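Local coordinates for glycosyl hydrolases family 2, sugar binding domain protein (Bacteroides uniformis str. 3978 T3 ii, PDB 6D1P), which is a gut-bacterial beta-glucuronidase of glycoside hydrolase family 2, which probably hydrolyses the O-glycosidic bond of glucuronides, at residues Leu682-Asn687 with Tyr708-Trp713; Trp630-Gly635 with Gly742-Asp747. All coordinates share one frame; numbering follows the deposited sequence.

Contact 1 of 2, residues Leu682-Asn687 with Tyr708-Trp713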
# COMPACT_ATOMS: atom_id res chain seq x y z
N LEU A 682 47.43 7.71 24.27
CA LEU A 682 46.92 8.55 23.20
C LEU A 682 46.88 9.97 23.72
O LEU A 682 46.52 10.21 24.88
CB LEU A 682 45.53 8.10 22.72
CG LEU A 682 45.38 6.64 22.29
CD1 LEU A 682 43.91 6.28 22.10
CD2 LEU A 682 46.15 6.37 21.01
N ARG A 683 47.27 10.91 22.89
CA ARG A 683 47.14 12.29 23.32
C ARG A 683 45.76 12.81 22.96
O ARG A 683 45.09 12.28 22.07
CB ARG A 683 48.23 13.17 22.72
CG ARG A 683 48.58 12.84 21.28
CD ARG A 683 49.85 13.57 20.89
NE ARG A 683 50.41 13.07 19.64
CZ ARG A 683 51.65 13.33 19.22
NH1 ARG A 683 52.46 14.07 19.97
NH2 ARG A 683 52.08 12.84 18.07
N GLU A 684 45.33 13.83 23.69
CA GLU A 684 44.18 14.62 23.28
C GLU A 684 44.35 15.03 21.83
O GLU A 684 45.46 15.34 21.39
CB GLU A 684 44.04 15.85 24.16
CG GLU A 684 44.02 15.54 25.63
CD GLU A 684 43.37 16.65 26.43
OE1 GLU A 684 43.01 17.70 25.83
OE2 GLU A 684 43.20 16.46 27.66
N GLY A 685 43.26 15.02 21.09
CA GLY A 685 43.32 15.39 19.70
C GLY A 685 43.53 14.18 18.81
O GLY A 685 43.20 13.05 19.17
N ASN A 686 44.09 14.43 17.63
CA ASN A 686 44.27 13.37 16.65
C ASN A 686 45.42 12.46 17.03
O ASN A 686 46.38 12.88 17.70
CB ASN A 686 44.52 13.95 15.26
CG ASN A 686 44.16 12.98 14.14
OD1 ASN A 686 43.24 12.16 14.26
ND2 ASN A 686 44.90 13.07 13.03
N ASN A 687 45.33 11.21 16.60
CA ASN A 687 46.39 10.23 16.81
C ASN A 687 46.51 9.38 15.55
O ASN A 687 45.49 8.96 14.98
CB ASN A 687 46.10 9.33 18.01
CG ASN A 687 46.20 10.06 19.31
OD1 ASN A 687 47.22 9.98 20.00
ND2 ASN A 687 45.15 10.79 19.67
N TYR A 708 41.21 11.38 20.46
CA TYR A 708 41.14 10.90 21.83
C TYR A 708 40.54 12.01 22.66
O TYR A 708 41.06 13.13 22.68
CB TYR A 708 42.52 10.50 22.36
CG TYR A 708 42.44 9.88 23.73
CD1 TYR A 708 41.71 8.71 23.94
CD2 TYR A 708 43.08 10.46 24.81
CE1 TYR A 708 41.63 8.13 25.21
CE2 TYR A 708 43.01 9.89 26.08
CZ TYR A 708 42.28 8.73 26.27
OH TYR A 708 42.20 8.16 27.53
N GLN A 709 39.43 11.72 23.32
CA GLN A 709 38.66 12.72 24.04
C GLN A 709 38.70 12.40 25.52
O GLN A 709 38.29 11.31 25.95
CB GLN A 709 37.22 12.76 23.52
CG GLN A 709 36.22 13.43 24.46
CD GLN A 709 34.80 13.42 23.88
OE1 GLN A 709 34.61 13.61 22.67
NE2 GLN A 709 33.81 13.19 24.74
N THR A 710 39.20 13.35 26.30
CA THR A 710 39.34 13.16 27.74
C THR A 710 38.26 13.86 28.52
O THR A 710 38.06 13.53 29.69
CB THR A 710 40.71 13.67 28.20
OG1 THR A 710 40.84 15.06 27.87
CG2 THR A 710 41.81 12.88 27.51
N ARG A 711 37.54 14.80 27.92
CA ARG A 711 36.39 15.36 28.61
C ARG A 711 35.26 14.34 28.63
O ARG A 711 35.06 13.59 27.67
CB ARG A 711 35.97 16.68 27.96
CG ARG A 711 37.06 17.74 28.07
CD ARG A 711 36.51 19.16 28.10
NE ARG A 711 35.30 19.28 28.93
CZ ARG A 711 34.69 20.44 29.19
NH1 ARG A 711 33.58 20.47 29.93
NH2 ARG A 711 35.20 21.56 28.70
N THR A 712 34.57 14.27 29.76
CA THR A 712 33.40 13.43 29.93
C THR A 712 32.15 14.21 29.52
O THR A 712 32.21 15.41 29.23
CB THR A 712 33.33 12.95 31.37
OG1 THR A 712 33.39 14.10 32.22
CG2 THR A 712 34.53 12.05 31.68
N TRP A 713 31.00 13.54 29.49
CA TRP A 713 29.81 14.14 28.91
C TRP A 713 28.58 13.89 29.78
O TRP A 713 28.47 12.86 30.44
CB TRP A 713 29.54 13.61 27.50
CG TRP A 713 29.38 12.13 27.45
CD1 TRP A 713 28.22 11.43 27.57
CD2 TRP A 713 30.42 11.16 27.28
NE1 TRP A 713 28.47 10.08 27.48
CE2 TRP A 713 29.81 9.89 27.30
CE3 TRP A 713 31.81 11.25 27.11
CZ2 TRP A 713 30.54 8.71 27.16
CZ3 TRP A 713 32.54 10.07 26.97
CH2 TRP A 713 31.90 8.82 26.99
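The open end of a beta hairpin, strands 685-695 and 698-709, is closed here, in a sheet consistent with the immunoglobulin-like fold of the DUF4982 family. Tyr708 and Gly685 form an antiparallel hydrogen-bonded pair with CA atoms 5.4 Å apart. Its two bonds are unequal: Tyr708 N gives a sound one to Gly685 O at 2.9 Å, approaching in the carbonyl plane, whereas the return bond from Gly685 N to Tyr708 O is weak at 3.3 Å, where strand 685-695 begins. The CG of Tyr708 stands anti to its backbone N (chi1 -174°), which lays the ring beside the turn at 682-684. Leu682 crosses it at about a right angle; its CB sits over one ring face, 4.1 Å from the centroid, a CH-pi contact offset toward the rim, while its CD1 meets Tyr708 CD1. At the ring edge lie Arg683 O and Glu684 N, and the phenol OH reaches past both segments to hydrogen-bond Lys636 O. The turn itself is braced by Asn687: its OD1 accepts from Arg683 N on a lone pair, and its ND2 gives an almost straight bond (176°) to Arg683 O, so the amide is gripped at both ends and its rotation fixed. Gln709 turns from this hairpin partner, its NE2 bonding Arg711 O. At Thr710 the chain has left the strand; OG1 occupies the crowded position between backbone N and carbonyl carbon. From there it donates to Glu684 OE2 at 2.8 Å, meeting the oxygen from above the carboxylate plane, 74° out of it.

Contact 2 of 2, residues Trp630-Gly635 with Gly742-Asp747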
# COMPACT_ATOMS: atom_id res chain seq x y z
N TRP A 630 35.88 3.80 14.00
CA TRP A 630 35.81 4.29 15.38
C TRP A 630 36.55 5.62 15.44
O TRP A 630 37.77 5.65 15.65
CB TRP A 630 36.38 3.25 16.34
CG TRP A 630 36.16 3.53 17.80
CD1 TRP A 630 35.75 4.70 18.37
CD2 TRP A 630 36.35 2.60 18.88
NE1 TRP A 630 35.67 4.56 19.74
CE2 TRP A 630 36.03 3.27 20.08
CE3 TRP A 630 36.76 1.26 18.95
CZ2 TRP A 630 36.11 2.66 21.33
CZ3 TRP A 630 36.82 0.64 20.19
CH2 TRP A 630 36.51 1.35 21.36
N PRO A 631 35.85 6.76 15.24
CA PRO A 631 36.55 8.04 15.03
C PRO A 631 37.03 8.69 16.31
O PRO A 631 38.03 9.43 16.30
CB PRO A 631 35.50 8.91 14.33
CG PRO A 631 34.15 8.10 14.39
CD PRO A 631 34.38 6.93 15.27
N VAL A 632 36.34 8.46 17.42
CA VAL A 632 36.64 9.12 18.68
C VAL A 632 36.73 8.07 19.79
O VAL A 632 35.70 7.50 20.19
CB VAL A 632 35.59 10.19 19.03
CG1 VAL A 632 35.91 10.79 20.39
CG2 VAL A 632 35.57 11.27 17.97
N ARG A 633 37.94 7.85 20.30
CA ARG A 633 38.21 7.09 21.52
C ARG A 633 38.08 8.00 22.75
O ARG A 633 38.06 9.23 22.65
CB ARG A 633 39.61 6.50 21.48
CG ARG A 633 39.98 5.80 20.19
CD ARG A 633 39.51 4.37 20.22
NE ARG A 633 39.96 3.63 21.41
CZ ARG A 633 41.03 2.84 21.44
NH1 ARG A 633 41.76 2.71 20.34
NH2 ARG A 633 41.35 2.16 22.56
N TRP A 634 38.00 7.38 23.92
CA TRP A 634 37.91 8.18 25.14
C TRP A 634 38.44 7.42 26.34
O TRP A 634 38.61 6.19 26.31
CB TRP A 634 36.48 8.63 25.42
CG TRP A 634 35.55 7.51 25.74
CD1 TRP A 634 35.21 7.05 26.98
CD2 TRP A 634 34.81 6.72 24.80
NE1 TRP A 634 34.31 6.01 26.87
CE2 TRP A 634 34.04 5.80 25.54
CE3 TRP A 634 34.71 6.72 23.39
CZ2 TRP A 634 33.19 4.86 24.93
CZ3 TRP A 634 33.86 5.79 22.79
CH2 TRP A 634 33.12 4.87 23.56
N GLY A 635 38.66 8.17 27.41
CA GLY A 635 39.32 7.71 28.62
C GLY A 635 39.98 8.87 29.33
O GLY A 635 39.89 10.03 28.91
N GLY A 742 28.84 21.20 25.08
CA GLY A 742 29.37 20.96 23.76
C GLY A 742 30.18 19.70 23.60
O GLY A 742 30.87 19.54 22.59
N ILE A 743 30.12 18.79 24.57
CA ILE A 743 30.89 17.55 24.51
C ILE A 743 30.04 16.47 23.83
O ILE A 743 28.88 16.24 24.21
CB ILE A 743 31.33 17.11 25.91
CG1 ILE A 743 32.01 18.27 26.65
CG2 ILE A 743 32.26 15.91 25.82
CD1 ILE A 743 33.14 18.92 25.85
N ARG A 744 30.62 15.81 22.82
CA ARG A 744 29.94 14.69 22.18
C ARG A 744 29.57 13.63 23.22
O ARG A 744 30.37 13.28 24.09
CB ARG A 744 30.83 14.08 21.08
CG ARG A 744 30.11 12.97 20.27
CD ARG A 744 30.94 12.38 19.11
NE ARG A 744 31.13 13.34 18.03
CZ ARG A 744 31.68 13.07 16.85
NH1 ARG A 744 32.12 11.85 16.56
NH2 ARG A 744 31.77 14.04 15.94
N CYS A 745 28.34 13.14 23.14
CA CYS A 745 27.87 12.07 24.03
C CYS A 745 28.24 10.75 23.39
O CYS A 745 27.51 10.23 22.54
CB CYS A 745 26.38 12.18 24.26
SG CYS A 745 25.84 13.82 24.70
N LEU A 746 29.36 10.17 23.81
CA LEU A 746 29.97 9.07 23.08
C LEU A 746 29.31 7.73 23.35
O LEU A 746 29.68 6.73 22.72
CB LEU A 746 31.47 9.02 23.39
CG LEU A 746 32.29 10.13 22.73
CD1 LEU A 746 33.72 10.18 23.29
CD2 LEU A 746 32.32 9.94 21.22
N ASP A 747 28.35 7.66 24.27
CA ASP A 747 27.59 6.44 24.48
C ASP A 747 26.10 6.66 24.24
O ASP A 747 25.27 5.89 24.73
CB ASP A 747 27.85 5.88 25.89
CG ASP A 747 27.37 6.83 26.97
OD1 ASP A 747 27.31 6.42 28.15
OD2 ASP A 747 27.03 7.98 26.63
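The two backbones stay well apart, the nearest CA atoms being those of Val632 and Leu746 at 8.0 Å, and no hydrogen bond joins them, so the contact is made mainly by side chains of strand 632-634 and the loop 742-747. Leu746 carries most of it. With CG anti to its carbonyl carbon (chi1 -73°), it directs both methyls at the strand: CD1 lies 3.6 Å from Trp634 CE3 and 3.7 Å from Val632 CG1, while CD2 packs against CG1 and CB of Val632. Its CB stands over the six-membered ring of Trp634, 4.2 Å from the centroid and 18° off the normal, a CH-pi contact. The indole is swung into the crowded position between N and carbonyl carbon (chi1 66°), turning a face to the leucine, and Trp713 meets it edge-to-face. An alanine in place of Trp634 would remove the indole, and would probably cost Leu746 CB its CH-pi contact and CD1 its packing on CE3, along with the edge-to-face partner of Trp713. The other methyl of Val632, CG2, reaches obliquely to Arg744 NH1 at 3.8 Å; the arginine bends at chi3, and its NH2 makes a salt bridge with Glu736. The arrangement is apolar packing of an outermost strand of the five-stranded mixed sheet against a loop between strands 730-738 and 751-756 of the C-terminal beta region.

From the N terminus, the chain first lays down 630-635, whose strand 632-634 is an outermost strand of a mixed five-stranded sheet, and then builds the rest of that sheet. Contact 1 joins the two ends of the hairpin, enclosing 20 residues, nearly all strand, between 682-687 and 708-713. Contact 2 closes only when 742-747 returns to the start, enclosing 106 residues, so contact 1 is nested within it. Their centres lie about 8 Å apart, joined through the neighbouring strands 698-709 and 632-634: Gln709 N probably hydrogen-bonds Arg633 O (2.9 Å). Beyond the sheet, Trp713 NE1 probably bonds Asp747 OD2 (2.7 Å), tying the hairpin's exit to the C-terminal beta region.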